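Local coordinates for protein metallophosphoesterase (Sphaerobacter thermophilus, PDB 3RQZ) that is probably a zinc-dependent phosphatase of the metallophosphoesterase superfamily, expected to hydrolyse phosphate esters at a site holding two zinc ions, at residues Leu155-Glu159 and Asp160-Ser164; Thr114-His117 and Gly118-His122. All coordinates share one frame; numbering follows the deposited sequence.

Interaction 1. Residues Leu155-Glu159 and Asp160-Ser164; sequences LYIRE and DEALS
Arg158 and Asp160 meet where a strand gives way to a short helix, and the arginine side chain passes across the aspartate. Its CB lies 3.6 Å from Glu161 OE1 and is also close to Asp160 OD1. CG, CD and NE keep company with that same aspartate oxygen. The chain bends at chi3 (34°), folding the guanidinium back over the carboxylate. Asp160 OD1 then sits 3.2 Å above the guanidinium plane, over its centre, while Arg158 NH2 and Asp160 OD2 form a salt bridge of 2.8 Å. The two planes stand 64° apart, so the ion pair is made across a face and is not a coplanar, two-pronged one. Behind it, Arg158 occupies the N-cap position. Its backbone N donates to Glu161 OE1 over 2.9 Å, nearly straight, meeting the anti side of the carboxylate; the side chain three residues beyond the N-cap thus bonds back to the N-cap backbone. The other oxygen, Glu161 OE2, is bonded to His169. Arg158 O accepts from Ala162 N at 3.0 Å, and Glu159 O from Leu163 N at 2.9 Å. On the inner side, Ile157 CD1 packs on Ala162 CB at 3.8 Å, and both side chains rest on Ala134 of helix 131-137. Ser164 is the first residue to leave helical geometry, and its OG and N reach Asp160 O from opposite faces of the carbonyl plane. Glu159 points elsewhere, to a salt bridge with Arg183. Acidic side chains thus gather at the first turn of the helix, where they would be expected to interact favourably with its dipole, and Arg158 and Arg183 probably offset part of their negative charge.

Interaction 2. Residues Thr114-His117 and Gly118-His122; sequences TVVH and GSPRH
Val116 sets CG1 anti to its carbonyl carbon (chi1 -69°), which leaves CG2 between the backbone N and the carbonyl carbon, facing Ser119 and Pro120, while His117, with CG opposite its own N (chi1 179°), carries its ring off toward the metal centre. The valine methyl presses on the peptide joining Ser119 to Pro120: CG2 is 3.5 Å from Ser119 C and 4.0 Å from Pro120 CD. The chain doubles back after His117, so that Pro120 lies beside Val116, and the contact is buried. Further along, Ser119 OG accepts from His122 N at 3.0 Å with an N-H...O angle of 163°, an ST motif that tightens the curl; the same hydroxyl is hydrogen-bonded to Glu126. Leu35 O receives the hydrogen bond of His117 ND1, fixing the rotation of the imidazole. Thus oriented, the ring stands beside Asp11 and Asp37 and meets that of His150, its side chain about 3 Å from a bound zinc ion at the nearest atoms. A histidine near the C-terminal end of a sheet strand, beside two zinc-binding aspartates, is consistent with the dinuclear metal centre of calcineurin-like phosphoesterases.

Interaction 2 comes first along the chain, and helix 131-137 and strand 145-147 pass before interaction 1 begins. Both belong to the five-stranded mixed sheet: strand 113-116 is next to one edge, whereas strand 154-158 forms the opposite edge, with 145-147 and 184-188 between them. Their centres lie 16 Å apart and their nearest atoms about 9 Å, without touching. Helix 131-137 packs against side chains of both. Their surroundings differ: 114-122 leaves its strand beside the zinc ions, while 155-164 turns from strand to helix at the periphery, away from the metal site. One sheet thus carries both a metal-facing loop and an outer strand-to-helix junction.

Interaction 1. Residues Leu155-Glu159 and Asp160-Ser164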
loop_
_atom_site.group_PDB
_atom_site.type_symbol
_atom_site.label_atom_id
_atom_site.label_comp_id
_atom_site.label_asym_id
_atom_site.label_seq_id
_atom_site.Cartn_x
_atom_site.Cartn_y
_atom_site.Cartn_z
ATOM N N LEU A 155 -10.016 4.579 -0.481
ATOM C CA LEU A 155 -10.559 5.916 -0.290
ATOM C C LEU A 155 -10.441 6.692 -1.599
ATOM O O LEU A 155 -9.502 6.471 -2.378
ATOM C CB LEU A 155 -9.745 6.655 0.801
ATOM C CG LEU A 155 -10.049 8.124 1.119
ATOM C CD1 LEU A 155 -9.986 8.419 2.630
ATOM C CD2 LEU A 155 -9.110 9.089 0.367
ATOM N N TYR A 156 -11.397 7.592 -1.839
ATOM C CA TYR A 156 -11.229 8.634 -2.825
ATOM C C TYR A 156 -11.940 9.913 -2.376
ATOM O O TYR A 156 -13.002 9.871 -1.742
ATOM C CB TYR A 156 -11.676 8.194 -4.242
ATOM C CG TYR A 156 -13.151 7.868 -4.424
ATOM C CD1 TYR A 156 -13.608 6.550 -4.316
ATOM C CD2 TYR A 156 -14.080 8.873 -4.730
ATOM C CE1 TYR A 156 -14.954 6.243 -4.476
ATOM C CE2 TYR A 156 -15.439 8.581 -4.920
ATOM C CZ TYR A 156 -15.862 7.262 -4.794
ATOM O OH TYR A 156 -17.179 6.949 -4.957
ATOM N N ILE A 157 -11.337 11.051 -2.692
ATOM C CA ILE A 157 -12.001 12.348 -2.453
ATOM C C ILE A 157 -11.616 13.305 -3.586
ATOM O O ILE A 157 -10.473 13.301 -4.008
ATOM C CB ILE A 157 -11.614 12.921 -1.064
ATOM C CG1 ILE A 157 -12.463 14.147 -0.715
ATOM C CG2 ILE A 157 -10.068 13.201 -0.978
ATOM C CD1 ILE A 157 -12.386 14.522 0.800
ATOM N N ARG A 158 -12.584 14.066 -4.108
ATOM C CA ARG A 158 -12.285 15.141 -5.065
ATOM C C ARG A 158 -11.893 16.454 -4.351
ATOM O O ARG A 158 -12.222 16.678 -3.186
ATOM C CB ARG A 158 -13.437 15.357 -6.061
ATOM C CG ARG A 158 -13.012 16.100 -7.333
ATOM C CD ARG A 158 -13.993 15.948 -8.484
ATOM N NE ARG A 158 -15.361 15.874 -8.003
ATOM C CZ ARG A 158 -16.278 16.812 -8.190
ATOM N NH1 ARG A 158 -17.500 16.643 -7.687
ATOM N NH2 ARG A 158 -15.988 17.910 -8.897
ATOM N N GLU A 159 -11.170 17.306 -5.062
ATOM C CA GLU A 159 -10.653 18.548 -4.482
ATOM C C GLU A 159 -11.767 19.466 -3.968
ATOM O O GLU A 159 -11.680 19.981 -2.850
ATOM C CB GLU A 159 -9.765 19.260 -5.501
ATOM C CG GLU A 159 -9.159 20.568 -5.028
ATOM C CD GLU A 159 -8.227 21.201 -6.066
ATOM O OE1 GLU A 159 -8.529 21.131 -7.282
ATOM O OE2 GLU A 159 -7.192 21.777 -5.674
ATOM N N ASP A 160 -12.819 19.654 -4.759
ATOM C CA ASP A 160 -13.916 20.520 -4.316
ATOM C C ASP A 160 -14.628 19.994 -3.062
ATOM O O ASP A 160 -15.037 20.784 -2.220
ATOM C CB ASP A 160 -14.920 20.807 -5.442
ATOM C CG ASP A 160 -15.590 19.549 -5.989
ATOM O OD1 ASP A 160 -15.232 18.417 -5.618
ATOM O OD2 ASP A 160 -16.490 19.712 -6.822
ATOM N N GLU A 161 -14.752 18.670 -2.943
ATOM C CA GLU A 161 -15.353 18.039 -1.773
ATOM C C GLU A 161 -14.472 18.306 -0.560
ATOM O O GLU A 161 -14.971 18.735 0.481
ATOM C CB GLU A 161 -15.475 16.504 -1.946
ATOM C CG GLU A 161 -16.588 15.999 -2.914
ATOM C CD GLU A 161 -16.467 14.494 -3.225
ATOM O OE1 GLU A 161 -15.331 13.944 -3.300
ATOM O OE2 GLU A 161 -17.521 13.843 -3.397
ATOM N N ALA A 162 -13.164 18.036 -0.700
ATOM C CA ALA A 162 -12.231 18.227 0.399
ATOM C C ALA A 162 -12.296 19.674 0.874
ATOM O O ALA A 162 -12.332 19.930 2.072
ATOM C CB ALA A 162 -10.783 17.854 -0.019
ATOM N N LEU A 163 -12.312 20.611 -0.074
ATOM C CA LEU A 163 -12.285 22.043 0.273
ATOM C C LEU A 163 -13.588 22.524 0.911
ATOM O O LEU A 163 -13.586 23.511 1.653
ATOM C CB LEU A 163 -11.920 22.914 -0.932
ATOM C CG LEU A 163 -10.501 22.788 -1.519
ATOM C CD1 LEU A 163 -10.377 23.637 -2.793
ATOM C CD2 LEU A 163 -9.375 23.130 -0.522
ATOM N N SER A 164 -14.695 21.835 0.626
ATOM C CA SER A 164 -15.983 22.138 1.252
ATOM C C SER A 164 -16.258 21.221 2.427
ATOM O O SER A 164 -17.396 21.134 2.888
ATOM C CB SER A 164 -17.126 22.007 0.240
ATOM O OG SER A 164 -16.801 22.714 -0.938
#

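Interaction 2. Residues Thr114-His117 and Gly118-His122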
loop_
_atom_site.group_PDB
_atom_site.type_symbol
_atom_site.label_atom_id
_atom_site.label_comp_id
_atom_site.label_asym_id
_atom_site.label_seq_id
_atom_site.Cartn_x
_atom_site.Cartn_y
_atom_site.Cartn_z
ATOM N N THR A 114 0.924 11.921 -8.997
ATOM C CA THR A 114 1.914 11.991 -7.951
ATOM C C THR A 114 1.620 10.777 -7.097
ATOM O O THR A 114 0.424 10.433 -6.892
ATOM C CB THR A 114 1.751 13.288 -7.120
ATOM O OG1 THR A 114 1.972 14.423 -7.978
ATOM C CG2 THR A 114 2.735 13.303 -5.939
ATOM N N VAL A 115 2.679 10.097 -6.626
ATOM C CA VAL A 115 2.501 8.880 -5.818
ATOM C C VAL A 115 3.412 8.952 -4.581
ATOM O O VAL A 115 4.629 9.213 -4.710
ATOM C CB VAL A 115 2.858 7.603 -6.620
ATOM C CG1 VAL A 115 2.686 6.330 -5.683
ATOM C CG2 VAL A 115 2.001 7.499 -7.903
ATOM N N VAL A 116 2.810 8.776 -3.403
ATOM C CA VAL A 116 3.500 8.774 -2.113
ATOM C C VAL A 116 2.854 7.697 -1.232
ATOM O O VAL A 116 1.750 7.198 -1.502
ATOM C CB VAL A 116 3.375 10.142 -1.358
ATOM C CG1 VAL A 116 4.184 11.261 -2.078
ATOM C CG2 VAL A 116 1.871 10.565 -1.225
ATOM N N HIS A 117 3.548 7.327 -0.166
ATOM C CA HIS A 117 2.995 6.361 0.733
ATOM C C HIS A 117 1.913 6.978 1.618
ATOM O O HIS A 117 0.879 6.368 1.864
ATOM C CB HIS A 117 4.102 5.800 1.632
ATOM C CG HIS A 117 3.593 4.799 2.614
ATOM N ND1 HIS A 117 3.104 3.575 2.216
ATOM C CD2 HIS A 117 3.472 4.840 3.966
ATOM C CE1 HIS A 117 2.702 2.901 3.284
ATOM N NE2 HIS A 117 2.921 3.645 4.358
ATOM N N GLY A 118 2.189 8.156 2.146
ATOM C CA GLY A 118 1.321 8.764 3.163
ATOM C C GLY A 118 0.600 9.984 2.611
ATOM O O GLY A 118 -0.589 9.931 2.293
ATOM N N SER A 119 1.307 11.095 2.469
ATOM C CA SER A 119 0.649 12.270 1.952
ATOM C C SER A 119 1.629 13.141 1.175
ATOM O O SER A 119 2.849 13.060 1.401
ATOM C CB SER A 119 0.017 13.077 3.091
ATOM O OG SER A 119 0.978 13.983 3.601
ATOM N N PRO A 120 1.127 13.975 0.245
ATOM C CA PRO A 120 2.136 14.793 -0.445
ATOM C C PRO A 120 2.792 15.875 0.433
ATOM O O PRO A 120 3.893 16.364 0.095
ATOM C CB PRO A 120 1.368 15.373 -1.647
ATOM C CG PRO A 120 -0.055 15.198 -1.334
ATOM C CD PRO A 120 -0.159 13.974 -0.479
ATOM N N ARG A 121 2.184 16.226 1.571
ATOM C CA ARG A 121 2.893 17.077 2.540
ATOM C C ARG A 121 4.020 16.337 3.243
ATOM O O ARG A 121 5.124 16.890 3.433
ATOM C CB ARG A 121 1.958 17.650 3.621
ATOM C CG ARG A 121 0.910 18.589 3.121
ATOM C CD ARG A 121 0.446 19.498 4.241
ATOM N NE ARG A 121 -0.174 18.723 5.311
ATOM C CZ ARG A 121 -0.714 19.266 6.388
ATOM N NH1 ARG A 121 -1.241 18.487 7.325
ATOM N NH2 ARG A 121 -0.733 20.589 6.516
ATOM N N HIS A 122 3.725 15.104 3.665
ATOM C CA HIS A 122 4.661 14.278 4.434
ATOM C C HIS A 122 4.663 12.864 3.904
ATOM O O HIS A 122 3.976 12.005 4.445
ATOM C CB HIS A 122 4.253 14.298 5.917
ATOM C CG HIS A 122 4.105 15.683 6.462
ATOM N ND1 HIS A 122 5.189 16.491 6.717
ATOM C CD2 HIS A 122 3.005 16.418 6.772
ATOM C CE1 HIS A 122 4.769 17.657 7.183
ATOM N NE2 HIS A 122 3.448 17.638 7.226
#